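Local atomic coordinates of sensory opsin A,Chrimson (Chlamydomonas reinhardtii, PDB entry 5ZIH), a protein that probably works as a retinal-bound, red light-gated ion channel of the microbial rhodopsin type, opening the membrane to ions on illumination. Residues 95-99 with 133-137; 264-268 with 284-288. All coordinates share one frame. Residue numbers count along the deposited sequence, not the author numbering.

Contact 1 (95-99 with 133-137); sequences QWIAF and VTLEI. With OLC ((2R)-2,3-dihydroxypropyl (9Z)-octadec-9-enoate), chain K.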
loop_
_atom_site.group_PDB
_atom_site.type_symbol
_atom_site.label_atom_id
_atom_site.label_comp_id
_atom_site.label_asym_id
_atom_site.label_seq_id
_atom_site.Cartn_x
_atom_site.Cartn_y
_atom_site.Cartn_z
ATOM N N GLN B 95 22.786 8.377 -4.836
ATOM C CA GLN B 95 21.617 8.439 -5.711
ATOM C C GLN B 95 21.972 8.027 -7.133
ATOM O O GLN B 95 21.302 7.175 -7.730
ATOM C CB GLN B 95 21.017 9.846 -5.696
ATOM C CG GLN B 95 20.296 10.197 -4.405
ATOM C CD GLN B 95 20.099 11.687 -4.237
ATOM O OE1 GLN B 95 20.718 12.489 -4.938
ATOM N NE2 GLN B 95 19.239 12.068 -3.303
ATOM N N TRP B 96 23.019 8.629 -7.699
ATOM C CA TRP B 96 23.378 8.319 -9.077
ATOM C C TRP B 96 23.898 6.896 -9.232
ATOM O O TRP B 96 23.822 6.338 -10.333
ATOM C CB TRP B 96 24.402 9.331 -9.594
ATOM C CG TRP B 96 23.817 10.709 -9.787
ATOM C CD1 TRP B 96 24.120 11.837 -9.079
ATOM C CD2 TRP B 96 22.818 11.094 -10.742
ATOM N NE1 TRP B 96 23.378 12.901 -9.538
ATOM C CE2 TRP B 96 22.572 12.471 -10.560
ATOM C CE3 TRP B 96 22.113 10.408 -11.737
ATOM C CZ2 TRP B 96 21.652 13.174 -11.335
ATOM C CZ3 TRP B 96 21.200 11.108 -12.505
ATOM C CH2 TRP B 96 20.977 12.476 -12.300
ATOM N N ILE B 97 24.407 6.294 -8.158
ATOM C CA ILE B 97 24.779 4.883 -8.214
ATOM C C ILE B 97 23.534 4.015 -8.334
ATOM O O ILE B 97 23.474 3.103 -9.165
ATOM C CB ILE B 97 25.623 4.492 -6.986
ATOM C CG1 ILE B 97 26.972 5.209 -7.014
ATOM C CG2 ILE B 97 25.824 2.985 -6.941
ATOM C CD1 ILE B 97 27.845 4.928 -5.816
ATOM N N ALA B 98 22.521 4.288 -7.504
ATOM C CA ALA B 98 21.265 3.546 -7.586
ATOM C C ALA B 98 20.570 3.781 -8.923
ATOM O O ALA B 98 20.005 2.852 -9.514
ATOM C CB ALA B 98 20.347 3.941 -6.429
ATOM N N PHE B 99 20.601 5.019 -9.413
ATOM C CA PHE B 99 20.033 5.317 -10.721
ATOM C C PHE B 99 20.684 4.473 -11.813
ATOM O O PHE B 99 19.996 3.848 -12.629
ATOM C CB PHE B 99 20.198 6.805 -11.021
ATOM C CG PHE B 99 19.652 7.220 -12.352
ATOM C CD1 PHE B 99 18.295 7.451 -12.513
ATOM C CD2 PHE B 99 20.496 7.393 -13.442
ATOM C CE1 PHE B 99 17.786 7.842 -13.740
ATOM C CE2 PHE B 99 19.998 7.782 -14.670
ATOM C CZ PHE B 99 18.637 8.010 -14.820
ATOM N N VAL B 133 14.270 7.273 -7.665
ATOM C CA VAL B 133 15.547 7.974 -7.574
ATOM C C VAL B 133 15.515 9.248 -8.405
ATOM O O VAL B 133 16.015 10.297 -7.979
ATOM C CB VAL B 133 16.705 7.050 -7.995
ATOM C CG1 VAL B 133 18.018 7.793 -7.931
ATOM C CG2 VAL B 133 16.759 5.828 -7.098
ATOM N N THR B 134 14.914 9.182 -9.597
ATOM C CA THR B 134 14.798 10.372 -10.435
ATOM C C THR B 134 14.021 11.469 -9.719
ATOM O O THR B 134 14.465 12.622 -9.659
ATOM C CB THR B 134 14.128 10.020 -11.763
ATOM O OG1 THR B 134 14.801 8.902 -12.357
ATOM C CG2 THR B 134 14.184 11.208 -12.726
ATOM N N LEU B 135 12.858 11.124 -9.159
ATOM C CA LEU B 135 12.072 12.108 -8.425
ATOM C C LEU B 135 12.805 12.603 -7.185
ATOM O O LEU B 135 12.665 13.771 -6.805
ATOM C CB LEU B 135 10.713 11.518 -8.044
ATOM C CG LEU B 135 9.724 11.326 -9.195
ATOM C CD1 LEU B 135 8.430 10.687 -8.712
ATOM C CD2 LEU B 135 9.440 12.655 -9.885
ATOM N N GLU B 136 13.592 11.740 -6.543
ATOM C CA GLU B 136 14.344 12.179 -5.371
ATOM C C GLU B 136 15.502 13.094 -5.761
ATOM O O GLU B 136 15.785 14.076 -5.066
ATOM C CB GLU B 136 14.848 10.967 -4.582
ATOM C CG GLU B 136 15.939 11.299 -3.572
ATOM C CD GLU B 136 16.238 10.158 -2.620
ATOM O OE1 GLU B 136 15.394 9.878 -1.743
ATOM O OE2 GLU B 136 17.318 9.541 -2.747
ATOM N N ILE B 137 16.186 12.794 -6.866
ATOM C CA ILE B 137 17.290 13.648 -7.295
ATOM C C ILE B 137 16.794 15.062 -7.575
ATOM O O ILE B 137 17.408 16.049 -7.151
ATOM C CB ILE B 137 18.000 13.041 -8.520
ATOM C CG1 ILE B 137 18.787 11.795 -8.112
ATOM C CG2 ILE B 137 18.922 14.063 -9.162
ATOM C CD1 ILE B 137 19.475 11.110 -9.261
HETATM C C18 OLC K . 18.174 -1.365 -25.138
HETATM C C10 OLC K . 20.566 6.087 -20.782
HETATM C C9 OLC K . 20.627 7.124 -19.968
HETATM C C17 OLC K . 18.327 0.005 -24.476
HETATM C C11 OLC K . 21.407 4.828 -20.567
HETATM C C8 OLC K . 21.550 7.138 -18.751
HETATM C C24 OLC K . 26.254 15.269 -11.591
HETATM C C16 OLC K . 19.743 0.140 -23.913
HETATM C C12 OLC K . 21.227 3.913 -21.779
HETATM C C7 OLC K . 22.272 8.484 -18.697
HETATM C C15 OLC K . 19.869 1.399 -23.052
HETATM C C13 OLC K . 21.411 2.452 -21.368
HETATM C C6 OLC K . 22.222 9.057 -17.283
HETATM C C14 OLC K . 21.321 1.551 -22.599
HETATM C C5 OLC K . 23.475 8.658 -16.504
HETATM C C4 OLC K . 23.420 9.301 -15.119
HETATM C C3 OLC K . 24.804 9.332 -14.476
HETATM C C2 OLC K . 25.023 10.714 -13.861
HETATM C C21 OLC K . 26.724 12.863 -12.148
HETATM C C1 OLC K . 26.253 10.714 -12.953
HETATM C C22 OLC K . 25.649 13.871 -11.730
HETATM O O19 OLC K . 27.171 10.000 -13.182
HETATM O O25 OLC K . 25.231 16.227 -11.531
HETATM O O23 OLC K . 24.636 13.896 -12.694
HETATM O O20 OLC K . 26.288 11.568 -11.845
#
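Two helices of the seven-helix opsin bundle, the first and the second, meet here nearly antiparallel: their axes come within 9.9 Å at a crossing of -155°, and Phe99 CA lies 6.1 Å from Val133 CA. Gln95 (m, t) stretches its amide across the gap, where NE2 donates to Glu136 OE2 at 3.2 Å. Glu136 is extended too (t, t), turning only at chi3, and its other oxygen, OE1, bonds Tyr156 OH. Next to this polar pair Val133, a t rotamer, fits against the first helix: CG1 lies 3.3 Å from Gln95 O and 3.9 Å from Phe99 CB, while CG2 is 4.1 Å from Ala98 CB. The CA-to-CB bond of Trp96 points away, yet its m rotamer swings the indole back. Ile137 (m, t) then sets CD1 3.4 Å from the centroid of the Trp96 six-membered ring, almost exactly on its normal, a CH-pi contact. Over the opposite face lies the glycerol head of an OLC lipid, its O23 3.3 Å from Trp96 CE2. With chi1 at t, Phe99 presents a ring edge to both Thr134, whose OG1 lies 3.5 Å from Phe99 CE1, and acyl carbon C6 of the same lipid. Thr134 OG1 itself bonds back to Val130 O. Chemically the interface is two-sided: a hydrogen bond between amide and carboxyl group faces the bundle interior, next to Ser285, while the rings of Trp96 and Phe99 meet the lipid, with Ile137 packed behind the indole.

Contact 2 (264-268 with 284-288); sequences SYPIL and NSIGH. With OLC ((2R)-2,3-dihydroxypropyl (9Z)-octadec-9-enoate), chain T.
Both segments are helical and run antiparallel, their axes 10.6 Å apart at 177°, with CA–CA distances of 7.4 Å for Tyr265–His288 and 6.8 Å for Leu268–Asn284. The CA-to-CB bond of Leu268 (m, t) points toward the other helix. Its CB sits 3.6 Å from Asn284 ND2, and its CD1 lies over the His288 ring, 4.2 Å from the centroid, in a CH-pi contact. Gly287 leaves room for this leucine: an ideal CB there would lie 2.8 Å from Leu268 CD2. The bared backbone also takes a lipid, Gly287 CA to OLC C6 being 3.5 Å. His288 (m, chi2 93°) donates from ND1 to Asn284 O at 2.7 Å. Tyr265 (m) meets it rim to rim, Tyr265 CD1 to His288 CD2 3.5 Å, planes at 43°. One water joins His288 NE2 (2.6 Å) to Tyr265 O (3.2 Å). Between the segments the polar link is this water; one turn on, Tyr265 OH bonds Asp292, as in bacteriorhodopsin, near retinal-bearing lysine 296, tying the helices directly.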
loop_
_atom_site.group_PDB
_atom_site.type_symbol
_atom_site.label_atom_id
_atom_site.label_comp_id
_atom_site.label_asym_id
_atom_site.label_seq_id
_atom_site.Cartn_x
_atom_site.Cartn_y
_atom_site.Cartn_z
ATOM N N SER B 264 17.353 -2.839 8.284
ATOM C CA SER B 264 17.975 -1.542 8.520
ATOM C C SER B 264 17.009 -0.373 8.390
ATOM O O SER B 264 17.329 0.726 8.857
ATOM C CB SER B 264 19.143 -1.337 7.547
ATOM O OG SER B 264 20.014 -2.455 7.547
ATOM N N TYR B 265 15.845 -0.572 7.763
ATOM C CA TYR B 265 14.904 0.534 7.608
ATOM C C TYR B 265 14.301 0.980 8.937
ATOM O O TYR B 265 14.252 2.195 9.187
ATOM C CB TYR B 265 13.821 0.168 6.587
ATOM C CG TYR B 265 14.336 0.028 5.169
ATOM C CD1 TYR B 265 14.589 1.147 4.390
ATOM C CD2 TYR B 265 14.569 -1.226 4.611
ATOM C CE1 TYR B 265 15.058 1.027 3.098
ATOM C CE2 TYR B 265 15.039 -1.358 3.319
ATOM C CZ TYR B 265 15.281 -0.227 2.567
ATOM O OH TYR B 265 15.751 -0.340 1.279
ATOM N N PRO B 266 13.829 0.085 9.819
ATOM C CA PRO B 266 13.336 0.565 11.122
ATOM C C PRO B 266 14.417 1.184 11.988
ATOM O O PRO B 266 14.102 2.033 12.829
ATOM C CB PRO B 266 12.749 -0.698 11.765
ATOM C CG PRO B 266 13.377 -1.831 11.045
ATOM C CD PRO B 266 13.575 -1.357 9.648
ATOM N N ILE B 267 15.681 0.793 11.813
ATOM C CA ILE B 267 16.758 1.447 12.551
ATOM C C ILE B 267 16.975 2.862 12.026
ATOM O O ILE B 267 17.043 3.826 12.798
ATOM C CB ILE B 267 18.046 0.609 12.474
ATOM C CG1 ILE B 267 17.842 -0.729 13.190
ATOM C CG2 ILE B 267 19.218 1.380 13.065
ATOM C CD1 ILE B 267 18.865 -1.784 12.838
ATOM N N LEU B 268 17.084 3.006 10.702
ATOM C CA LEU B 268 17.216 4.332 10.105
ATOM C C LEU B 268 16.019 5.214 10.442
ATOM O O LEU B 268 16.173 6.414 10.694
ATOM C CB LEU B 268 17.379 4.205 8.592
ATOM C CG LEU B 268 18.680 3.572 8.100
ATOM C CD1 LEU B 268 18.535 3.104 6.664
ATOM C CD2 LEU B 268 19.829 4.563 8.216
ATOM N N ASN B 284 20.298 10.521 6.227
ATOM C CA ASN B 284 19.328 9.433 6.149
ATOM C C ASN B 284 19.124 8.970 4.710
ATOM O O ASN B 284 18.782 7.806 4.474
ATOM C CB ASN B 284 18.004 9.875 6.771
ATOM C CG ASN B 284 17.024 8.731 6.940
ATOM O OD1 ASN B 284 15.839 8.859 6.621
ATOM N ND2 ASN B 284 17.512 7.601 7.439
ATOM N N SER B 285 19.338 9.862 3.737
ATOM C CA SER B 285 19.242 9.465 2.334
ATOM C C SER B 285 20.377 8.525 1.946
ATOM O O SER B 285 20.166 7.570 1.187
ATOM C CB SER B 285 19.242 10.702 1.436
ATOM O OG SER B 285 19.095 10.345 0.072
ATOM N N ILE B 286 21.587 8.787 2.452
ATOM C CA ILE B 286 22.728 7.916 2.180
ATOM C C ILE B 286 22.416 6.487 2.602
ATOM O O ILE B 286 22.619 5.532 1.840
ATOM C CB ILE B 286 23.990 8.441 2.893
ATOM C CG1 ILE B 286 24.494 9.732 2.240
ATOM C CG2 ILE B 286 25.077 7.377 2.903
ATOM C CD1 ILE B 286 25.535 10.446 3.061
ATOM N N GLY B 287 21.909 6.317 3.825
ATOM C CA GLY B 287 21.636 4.979 4.318
ATOM C C GLY B 287 20.559 4.265 3.522
ATOM O O GLY B 287 20.656 3.060 3.267
ATOM N N HIS B 288 19.520 5.000 3.113
ATOM C CA HIS B 288 18.429 4.382 2.363
ATOM C C HIS B 288 18.872 3.964 0.964
ATOM O O HIS B 288 18.488 2.890 0.484
ATOM C CB HIS B 288 17.233 5.331 2.296
ATOM C CG HIS B 288 16.387 5.311 3.531
ATOM N ND1 HIS B 288 16.575 6.186 4.579
ATOM C CD2 HIS B 288 15.359 4.507 3.890
ATOM C CE1 HIS B 288 15.693 5.926 5.529
ATOM N NE2 HIS B 288 14.944 4.912 5.135
HETATM C C10 OLC T . 22.816 -0.264 5.374
HETATM C C9 OLC T . 22.728 1.018 5.661
HETATM C C11 OLC T . 23.789 -1.147 6.151
HETATM C C8 OLC T . 23.607 1.589 6.769
HETATM C C12 OLC T . 24.102 -2.394 5.333
HETATM C C7 OLC T . 24.567 2.619 6.179
HETATM C C13 OLC T . 22.803 -2.935 4.742
HETATM C C6 OLC T . 24.097 3.991 6.647
HETATM C C14 OLC T . 22.963 -4.431 4.509
HETATM C C5 OLC T . 25.112 5.076 6.291
HETATM C C4 OLC T . 24.533 6.404 6.774
HETATM C C3 OLC T . 25.528 7.534 6.534
HETATM C C2 OLC T . 25.369 8.557 7.656
HETATM C C1 OLC T . 26.312 9.731 7.412
HETATM O O19 OLC T . 26.690 9.963 6.312
HETATM O O20 OLC T . 26.730 10.525 8.487
HETATM O O HOH W 1 13.317 4.532 7.163
#

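Along the chain contact 1 closes before contact 2 opens. It pairs helix 85-109 with helix 120-139, the first two of the bundle, whereas contact 2 pairs the last two, through helices 264-271 and 281-294. Their centres are 15 Å apart, and the two sites touch because helix 281-294 also packs on helix 85-109, which closes the ring of helices. At that junction Ser285 OG lies 3.4 Å from Glu136 OE2 and 3.8 Å from Gln95 NE2, as packing, and Ile286 rests on Cys94. The polar pair of contact 1 thus adjoins helix 281-294, which leads to the retinal-bearing residue at 296, an arrangement consistent with channelrhodopsins, whose ion path runs between the first, second, third and seventh helices.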